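Local coordinates for hypothetical protein PH1505 (Pyrococcus horikoshii, PDB 2CYJ) that is of unknown function but belongs to the DUF498 (Mth938) family of small conserved proteins with a mixed alpha/beta fold, at residues Val11-Lys16 with Ile22-Ser27; Leu64-Gly67 with Met73-Leu76; Lys99-Leu104 with Ile110-His115. All coordinates share one frame; numbering follows the deposited sequence.

Contact 1 of 3, residues Val11-Lys16 with Ile22-Ser27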
loop_
_atom_site.group_PDB
_atom_site.type_symbol
_atom_site.label_atom_id
_atom_site.label_comp_id
_atom_site.label_asym_id
_atom_site.label_seq_id
_atom_site.Cartn_x
_atom_site.Cartn_y
_atom_site.Cartn_z
ATOM N N VAL A 11 -6.842 8.978 -6.159
ATOM C CA VAL A 11 -6.965 9.317 -4.748
ATOM C C VAL A 11 -6.337 10.685 -4.506
ATOM O O VAL A 11 -5.334 11.032 -5.134
ATOM C CB VAL A 11 -6.300 8.264 -3.824
ATOM C CG1 VAL A 11 -6.988 6.913 -4.016
ATOM C CG2 VAL A 11 -4.806 8.179 -4.093
ATOM N N LYS A 12 -6.956 11.478 -3.630
ATOM C CA LYS A 12 -6.449 12.809 -3.292
ATOM C C LYS A 12 -5.972 12.707 -1.851
ATOM O O LYS A 12 -6.770 12.475 -0.940
ATOM C CB LYS A 12 -7.540 13.877 -3.410
ATOM C CG LYS A 12 -7.014 15.300 -3.210
ATOM C CD LYS A 12 -8.127 16.324 -3.336
ATOM C CE LYS A 12 -7.680 17.695 -2.856
ATOM N NZ LYS A 12 -8.779 18.681 -3.084
ATOM N N ILE A 13 -4.666 12.852 -1.660
ATOM C CA ILE A 13 -4.053 12.740 -0.346
ATOM C C ILE A 13 -3.068 13.895 -0.176
ATOM O O ILE A 13 -2.292 14.190 -1.091
ATOM C CB ILE A 13 -3.344 11.367 -0.222
ATOM C CG1 ILE A 13 -4.393 10.253 -0.325
ATOM C CG2 ILE A 13 -2.576 11.281 1.093
ATOM C CD1 ILE A 13 -3.829 8.839 -0.262
ATOM N N ASP A 14 -3.115 14.547 0.988
ATOM C CA ASP A 14 -2.265 15.704 1.276
ATOM C C ASP A 14 -2.527 16.792 0.237
ATOM O O ASP A 14 -1.651 17.614 -0.069
ATOM C CB ASP A 14 -0.780 15.325 1.278
ATOM C CG ASP A 14 -0.375 14.547 2.510
ATOM O OD1 ASP A 14 0.840 14.276 2.659
ATOM O OD2 ASP A 14 -1.254 14.205 3.330
ATOM N N GLY A 15 -3.740 16.770 -0.310
ATOM C CA GLY A 15 -4.154 17.761 -1.292
ATOM C C GLY A 15 -3.707 17.522 -2.717
ATOM O O GLY A 15 -4.041 18.301 -3.618
ATOM N N LYS A 16 -2.966 16.443 -2.928
ATOM C CA LYS A 16 -2.453 16.112 -4.251
ATOM C C LYS A 16 -3.214 14.949 -4.871
ATOM O O LYS A 16 -3.602 14.021 -4.174
ATOM C CB LYS A 16 -0.966 15.767 -4.150
ATOM C CG LYS A 16 -0.093 16.949 -3.730
ATOM C CD LYS A 16 1.363 16.551 -3.496
ATOM C CE LYS A 16 1.505 15.651 -2.275
ATOM N NZ LYS A 16 2.914 15.215 -2.048
ATOM N N ILE A 22 0.400 4.169 -5.009
ATOM C CA ILE A 22 1.354 4.870 -4.163
ATOM C C ILE A 22 1.718 4.085 -2.918
ATOM O O ILE A 22 1.038 3.127 -2.536
ATOM C CB ILE A 22 0.810 6.256 -3.689
ATOM C CG1 ILE A 22 -0.507 6.088 -2.920
ATOM C CG2 ILE A 22 0.622 7.179 -4.893
ATOM C CD1 ILE A 22 -1.017 7.385 -2.282
ATOM N N VAL A 23 2.823 4.508 -2.313
ATOM C CA VAL A 23 3.324 3.956 -1.071
ATOM C C VAL A 23 3.390 5.133 -0.096
ATOM O O VAL A 23 3.952 6.184 -0.412
ATOM C CB VAL A 23 4.734 3.342 -1.243
ATOM C CG1 VAL A 23 5.266 2.849 0.099
ATOM C CG2 VAL A 23 4.670 2.192 -2.227
ATOM N N ILE A 24 2.761 4.976 1.063
ATOM C CA ILE A 24 2.773 6.009 2.085
ATOM C C ILE A 24 3.610 5.445 3.229
ATOM O O ILE A 24 3.254 4.423 3.831
ATOM C CB ILE A 24 1.354 6.328 2.600
ATOM C CG1 ILE A 24 0.465 6.775 1.433
ATOM C CG2 ILE A 24 1.426 7.406 3.672
ATOM C CD1 ILE A 24 -1.029 6.801 1.759
ATOM N N TYR A 25 4.740 6.087 3.496
ATOM C CA TYR A 25 5.636 5.667 4.564
ATOM C C TYR A 25 5.146 6.151 5.924
ATOM O O TYR A 25 4.350 7.079 6.010
ATOM C CB TYR A 25 7.038 6.197 4.268
ATOM C CG TYR A 25 7.638 5.503 3.073
ATOM C CD1 TYR A 25 8.286 4.280 3.225
ATOM C CD2 TYR A 25 7.478 6.011 1.781
ATOM C CE1 TYR A 25 8.755 3.572 2.137
ATOM C CE2 TYR A 25 7.950 5.296 0.667
ATOM C CZ TYR A 25 8.587 4.073 0.866
ATOM O OH TYR A 25 9.056 3.331 -0.194
ATOM N N PRO A 26 5.612 5.516 7.015
ATOM C CA PRO A 26 5.210 5.893 8.377
ATOM C C PRO A 26 5.319 7.381 8.682
ATOM O O PRO A 26 4.512 7.919 9.445
ATOM C CB PRO A 26 6.147 5.063 9.256
ATOM C CG PRO A 26 6.326 3.826 8.459
ATOM C CD PRO A 26 6.484 4.327 7.038
ATOM N N SER A 27 6.327 8.027 8.102
ATOM C CA SER A 27 6.573 9.457 8.290
ATOM C C SER A 27 5.601 10.324 7.518
ATOM O O SER A 27 5.558 11.533 7.724
ATOM C CB SER A 27 7.977 9.820 7.810
ATOM O OG SER A 27 8.102 9.561 6.415
#
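Apolar sheet-to-sheet packing joins Val11 and Ile13, on the middle strand of a small antiparallel sheet, to Ile22 and Ile24, on strand 22-24, which lies between 30-32 and 110-115 in the five-stranded mixed sheet. The strand segments 11-13 and 22-24 run in roughly the same direction, 30° apart, with axes 11.2 Å from each other at closest, so their side chains alone bridge the gap. Ile13 is the hub. Its CG1 lies anti to the carbonyl carbon (chi1 -63°) and the chain continues extended, which carries CD1 across to two methyls: it meets Ile22 CD1 at 3.8 Å and Ile24 CD1 at 4.0 Å. Ile24 reaches back at Ile13 tip to tip, whereas Ile22 comes across it at an angle. Two residues earlier on the strand, the shorter Val11 adds a looser touch, its CG2 4.3 Å from Ile22 CD1. Strand 10-13 belongs to an antiparallel meander with 3-7 and 16-18, and just past Ile13 it turns back in a tight beta hairpin. A type I' turn, with Asp14 and Gly15 both at positive phi, is closed by paired backbone bonds, Lys16 N to Ile13 O and Ile13 N to Lys16 O, each 3.0 Å. Ile30 of the edge strand 30-32 touches both Ile13 and Ile22, while Phe18 packs against Val11 and Ile13 and Ile3 against Ile13, extending the apolar layer between the sheets.

Contact 2 of 3, residues Leu64-Gly67 with Met73-Leu76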
loop_
_atom_site.group_PDB
_atom_site.type_symbol
_atom_site.label_atom_id
_atom_site.label_comp_id
_atom_site.label_asym_id
_atom_site.label_seq_id
_atom_site.Cartn_x
_atom_site.Cartn_y
_atom_site.Cartn_z
ATOM N N LEU A 64 1.833 -3.097 8.229
ATOM C CA LEU A 64 1.865 -2.991 6.769
ATOM C C LEU A 64 0.388 -3.049 6.382
ATOM O O LEU A 64 -0.304 -4.040 6.658
ATOM C CB LEU A 64 2.598 -4.156 6.083
ATOM C CG LEU A 64 2.385 -4.150 4.553
ATOM C CD1 LEU A 64 3.045 -2.925 3.911
ATOM C CD2 LEU A 64 2.932 -5.428 3.946
ATOM N N LEU A 65 -0.098 -1.972 5.773
ATOM C CA LEU A 65 -1.487 -1.881 5.341
ATOM C C LEU A 65 -1.522 -1.850 3.822
ATOM O O LEU A 65 -0.911 -0.987 3.189
ATOM C CB LEU A 65 -2.140 -0.623 5.925
ATOM C CG LEU A 65 -3.616 -0.317 5.603
ATOM C CD1 LEU A 65 -3.723 0.377 4.253
ATOM C CD2 LEU A 65 -4.441 -1.590 5.659
ATOM N N VAL A 66 -2.224 -2.809 3.235
ATOM C CA VAL A 66 -2.320 -2.869 1.786
ATOM C C VAL A 66 -3.742 -2.640 1.298
ATOM O O VAL A 66 -4.666 -3.336 1.725
ATOM C CB VAL A 66 -1.843 -4.247 1.231
ATOM C CG1 VAL A 66 -1.870 -4.247 -0.301
ATOM C CG2 VAL A 66 -0.429 -4.559 1.730
ATOM N N GLY A 67 -3.901 -1.633 0.441
ATOM C CA GLY A 67 -5.176 -1.336 -0.202
ATOM C C GLY A 67 -5.078 -2.206 -1.449
ATOM O O GLY A 67 -4.311 -1.914 -2.379
ATOM N N MET A 73 -8.569 -6.988 -5.917
ATOM C CA MET A 73 -7.934 -7.980 -6.775
ATOM C C MET A 73 -6.439 -8.193 -6.596
ATOM O O MET A 73 -5.873 -9.140 -7.152
ATOM C CB MET A 73 -8.255 -7.668 -8.232
ATOM C CG MET A 73 -9.742 -7.671 -8.487
ATOM S SD MET A 73 -10.134 -7.707 -10.236
ATOM C CE MET A 73 -11.934 -7.638 -10.174
ATOM N N LEU A 74 -5.798 -7.328 -5.822
ATOM C CA LEU A 74 -4.368 -7.466 -5.577
ATOM C C LEU A 74 -4.141 -8.227 -4.281
ATOM O O LEU A 74 -4.939 -8.139 -3.357
ATOM C CB LEU A 74 -3.711 -6.089 -5.448
ATOM C CG LEU A 74 -2.250 -6.104 -4.982
ATOM C CD1 LEU A 74 -1.391 -6.813 -6.010
ATOM C CD2 LEU A 74 -1.763 -4.680 -4.760
ATOM N N SER A 75 -3.058 -8.981 -4.199
ATOM C CA SER A 75 -2.769 -9.664 -2.951
ATOM C C SER A 75 -1.276 -9.856 -2.812
ATOM O O SER A 75 -0.555 -9.880 -3.811
ATOM C CB SER A 75 -3.477 -11.016 -2.880
ATOM O OG SER A 75 -2.946 -11.914 -3.830
ATOM N N LEU A 76 -0.822 -9.960 -1.568
ATOM C CA LEU A 76 0.585 -10.193 -1.268
ATOM C C LEU A 76 0.881 -11.669 -1.473
ATOM O O LEU A 76 0.112 -12.525 -1.027
ATOM C CB LEU A 76 0.886 -9.867 0.197
ATOM C CG LEU A 76 0.881 -8.421 0.679
ATOM C CD1 LEU A 76 0.994 -8.388 2.194
ATOM C CD2 LEU A 76 2.037 -7.673 0.034
#
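Leu76 puts one methyl, CD1, against two side chains of strand 63-68: Leu64 CD2 at 3.9 Å and Val66 CG2 at 4.1 Å. Leu64 and Leu76 point at each other end on; Val66 lies at a slant to Leu76. Val66 uses its other branch for Leu74: CG1, anti to the backbone N (chi1 -176°), comes to 4.5 Å from Leu74 CD2, a loose touch. The same Leu74 methyl rests 4.5 Å from the carbonyl oxygen of Gly67. Leu74 and Leu76 thus face the strand together, with Ser75 between them turned away, and residues 64-67 and 74-76 run nearly antiparallel, 166° apart. The nearest CA atoms, those of Gly67 and Leu74, are 8.2 Å apart, so this is layer packing rather than strand pairing. The backbone N of Leu76 is hydrogen-bonded to Glu91 OE2, and its side chain is flanked by Val89 and Leu48. Leu64 is backed by Leu111 and Ile113, and Leu74 by His115 and Arg33. Strand 63-68 sits between 110-115 and 88-92 in the mixed sheet, parallel to both, and the short strand 75-76, itself paired in parallel with 47-48, lies over one face of it.

Contact 3 of 3, residues Lys99-Leu104 with Ile110-His115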
loop_
_atom_site.group_PDB
_atom_site.type_symbol
_atom_site.label_atom_id
_atom_site.label_comp_id
_atom_site.label_asym_id
_atom_site.label_seq_id
_atom_site.Cartn_x
_atom_site.Cartn_y
_atom_site.Cartn_z
ATOM N N LYS A 99 -9.767 4.229 4.657
ATOM C CA LYS A 99 -10.564 4.732 5.763
ATOM C C LYS A 99 -9.924 4.217 7.061
ATOM O O LYS A 99 -9.835 4.952 8.051
ATOM C CB LYS A 99 -12.016 4.263 5.632
ATOM C CG LYS A 99 -12.997 5.042 6.514
ATOM C CD LYS A 99 -12.996 6.536 6.169
ATOM C CE LYS A 99 -13.991 7.321 7.010
ATOM N NZ LYS A 99 -13.803 8.788 6.791
ATOM N N LEU A 100 -9.452 2.970 7.053
ATOM C CA LEU A 100 -8.801 2.400 8.230
ATOM C C LEU A 100 -7.450 3.087 8.468
ATOM O O LEU A 100 -7.053 3.299 9.612
ATOM C CB LEU A 100 -8.590 0.892 8.057
ATOM C CG LEU A 100 -7.943 0.158 9.233
ATOM C CD1 LEU A 100 -8.848 0.219 10.465
ATOM C CD2 LEU A 100 -7.714 -1.294 8.832
ATOM N N LEU A 101 -6.739 3.435 7.395
ATOM C CA LEU A 101 -5.457 4.124 7.544
ATOM C C LEU A 101 -5.684 5.448 8.280
ATOM O O LEU A 101 -4.932 5.823 9.179
ATOM C CB LEU A 101 -4.835 4.399 6.173
ATOM C CG LEU A 101 -3.446 5.046 6.211
ATOM C CD1 LEU A 101 -2.443 4.099 6.867
ATOM C CD2 LEU A 101 -3.006 5.390 4.787
ATOM N N GLU A 102 -6.726 6.163 7.879
ATOM C CA GLU A 102 -7.075 7.420 8.517
ATOM C C GLU A 102 -7.376 7.196 10.002
ATOM O O GLU A 102 -6.946 7.975 10.857
ATOM C CB GLU A 102 -8.301 8.001 7.819
ATOM C CG GLU A 102 -8.867 9.254 8.445
ATOM C CD GLU A 102 -10.116 9.703 7.724
ATOM O OE1 GLU A 102 -11.195 9.125 7.985
ATOM O OE2 GLU A 102 -10.016 10.620 6.878
ATOM N N GLU A 103 -8.112 6.125 10.298
ATOM C CA GLU A 103 -8.489 5.801 11.667
ATOM C C GLU A 103 -7.280 5.467 12.553
ATOM O O GLU A 103 -7.204 5.898 13.701
ATOM C CB GLU A 103 -9.470 4.627 11.648
ATOM C CG GLU A 103 -10.032 4.247 12.999
ATOM C CD GLU A 103 -10.836 2.967 12.947
ATOM O OE1 GLU A 103 -11.593 2.765 11.973
ATOM O OE2 GLU A 103 -10.716 2.162 13.886
ATOM N N LEU A 104 -6.329 4.714 12.007
ATOM C CA LEU A 104 -5.151 4.292 12.766
ATOM C C LEU A 104 -3.973 5.262 12.771
ATOM O O LEU A 104 -3.087 5.169 13.623
ATOM C CB LEU A 104 -4.663 2.942 12.234
ATOM C CG LEU A 104 -5.665 1.783 12.190
ATOM C CD1 LEU A 104 -5.014 0.578 11.509
ATOM C CD2 LEU A 104 -6.108 1.421 13.597
ATOM N N ILE A 110 2.773 3.123 10.472
ATOM C CA ILE A 110 2.177 2.397 9.371
ATOM C C ILE A 110 2.789 2.635 8.001
ATOM O O ILE A 110 2.974 3.783 7.581
ATOM C CB ILE A 110 0.679 2.745 9.279
ATOM C CG1 ILE A 110 0.026 2.616 10.660
ATOM C CG2 ILE A 110 -0.006 1.826 8.300
ATOM C CD1 ILE A 110 -1.343 3.260 10.746
ATOM N N LEU A 111 3.102 1.531 7.324
ATOM C CA LEU A 111 3.606 1.545 5.952
ATOM C C LEU A 111 2.394 1.103 5.119
ATOM O O LEU A 111 1.836 0.027 5.352
ATOM C CB LEU A 111 4.744 0.538 5.771
ATOM C CG LEU A 111 5.200 0.323 4.318
ATOM C CD1 LEU A 111 5.740 1.622 3.700
ATOM C CD2 LEU A 111 6.273 -0.765 4.307
ATOM N N ALA A 112 1.968 1.922 4.162
ATOM C CA ALA A 112 0.803 1.563 3.357
ATOM C C ALA A 112 1.116 1.481 1.874
ATOM O O ALA A 112 1.813 2.335 1.343
ATOM C CB ALA A 112 -0.325 2.588 3.576
ATOM N N ILE A 113 0.619 0.437 1.216
ATOM C CA ILE A 113 0.802 0.275 -0.227
ATOM C C ILE A 113 -0.622 0.323 -0.753
ATOM O O ILE A 113 -1.470 -0.499 -0.374
ATOM C CB ILE A 113 1.462 -1.064 -0.576
ATOM C CG1 ILE A 113 2.849 -1.133 0.075
ATOM C CG2 ILE A 113 1.576 -1.205 -2.094
ATOM C CD1 ILE A 113 3.491 -2.508 0.012
ATOM N N ILE A 114 -0.884 1.307 -1.602
ATOM C CA ILE A 114 -2.225 1.536 -2.116
ATOM C C ILE A 114 -2.388 1.303 -3.611
ATOM O O ILE A 114 -1.793 2.012 -4.432
ATOM C CB ILE A 114 -2.645 2.996 -1.811
ATOM C CG1 ILE A 114 -2.428 3.310 -0.319
ATOM C CG2 ILE A 114 -4.083 3.239 -2.258
ATOM C CD1 ILE A 114 -3.289 2.499 0.659
ATOM N N HIS A 115 -3.207 0.313 -3.955
ATOM C CA HIS A 115 -3.491 -0.010 -5.343
ATOM C C HIS A 115 -4.816 0.689 -5.660
ATOM O O HIS A 115 -5.845 0.411 -5.038
ATOM C CB HIS A 115 -3.598 -1.526 -5.492
ATOM C CG HIS A 115 -3.828 -1.979 -6.898
ATOM N ND1 HIS A 115 -3.023 -1.595 -7.943
ATOM C CD2 HIS A 115 -4.773 -2.795 -7.428
ATOM C CE1 HIS A 115 -3.457 -2.159 -9.058
ATOM N NE2 HIS A 115 -4.518 -2.890 -8.772
#
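Leu101 and Ile110 pass side by side, pointing opposite ways, where helix 94-104 packs on strand 110-115. The Leu101 CB bond does not aim at the strand, but CG anti to the backbone N (chi1 -177°) swings the forked end over it. One prong, CD1, presses on Ile110 CG2 at 3.6 Å and also lies 4.1 Å from Ile110 CD1. The other, CD2, settles on the methyl of Ala112, 4.1 Å from its CB; this is a small residue, consistent with the close approach here, where the CA atoms of Leu101 and Ala112 are 8.0 Å apart. Ile110 spreads its two branches between two helix residues about one turn apart: CG2 goes to Leu101, while CD1 reaches the stem of Leu104, whose CB is 3.7 Å away. The helix segment and the strand run antiparallel (166° between their axes), as expected for the second half of a beta-alpha-beta crossover: the chain leaves strand 88-92, passes along the helix and enters 110-115 parallel to it, with 63-68 lying between the two strands. Ile114 continues the same face of the strand and packs on Thr94 and Leu98, earlier in the helix, and Ile24 of the adjoining strand touches Leu101. On the helix side turned from the sheet, Lys99 NZ and Glu102 OE1, three residues apart, form a 2.9 Å salt bridge, OE1 accepting through its syn lone pair.

Strand 110-115 ties the three contacts together. On one flank it pairs with strand 22-24 of contact 1 through Ile114 N to Ile22 O and Ala112 O to Ile24 N; on the other, with strand 63-68 of contact 2 through Gly67 N to Ile113 O and Leu65 N to Leu111 O, all probable hydrogen bonds of 2.8 Å. Contacts 1 and 3 use one face of the mixed sheet and contact 2 the other. The centre of contact 3 lies about 9 Å from that of contact 1. The function is unknown, so none of these contacts can be tied to an active site; an acetate ion, probably from the crystallisation liquor, lies about 4 Å from the Leu104 side chain of contact 3.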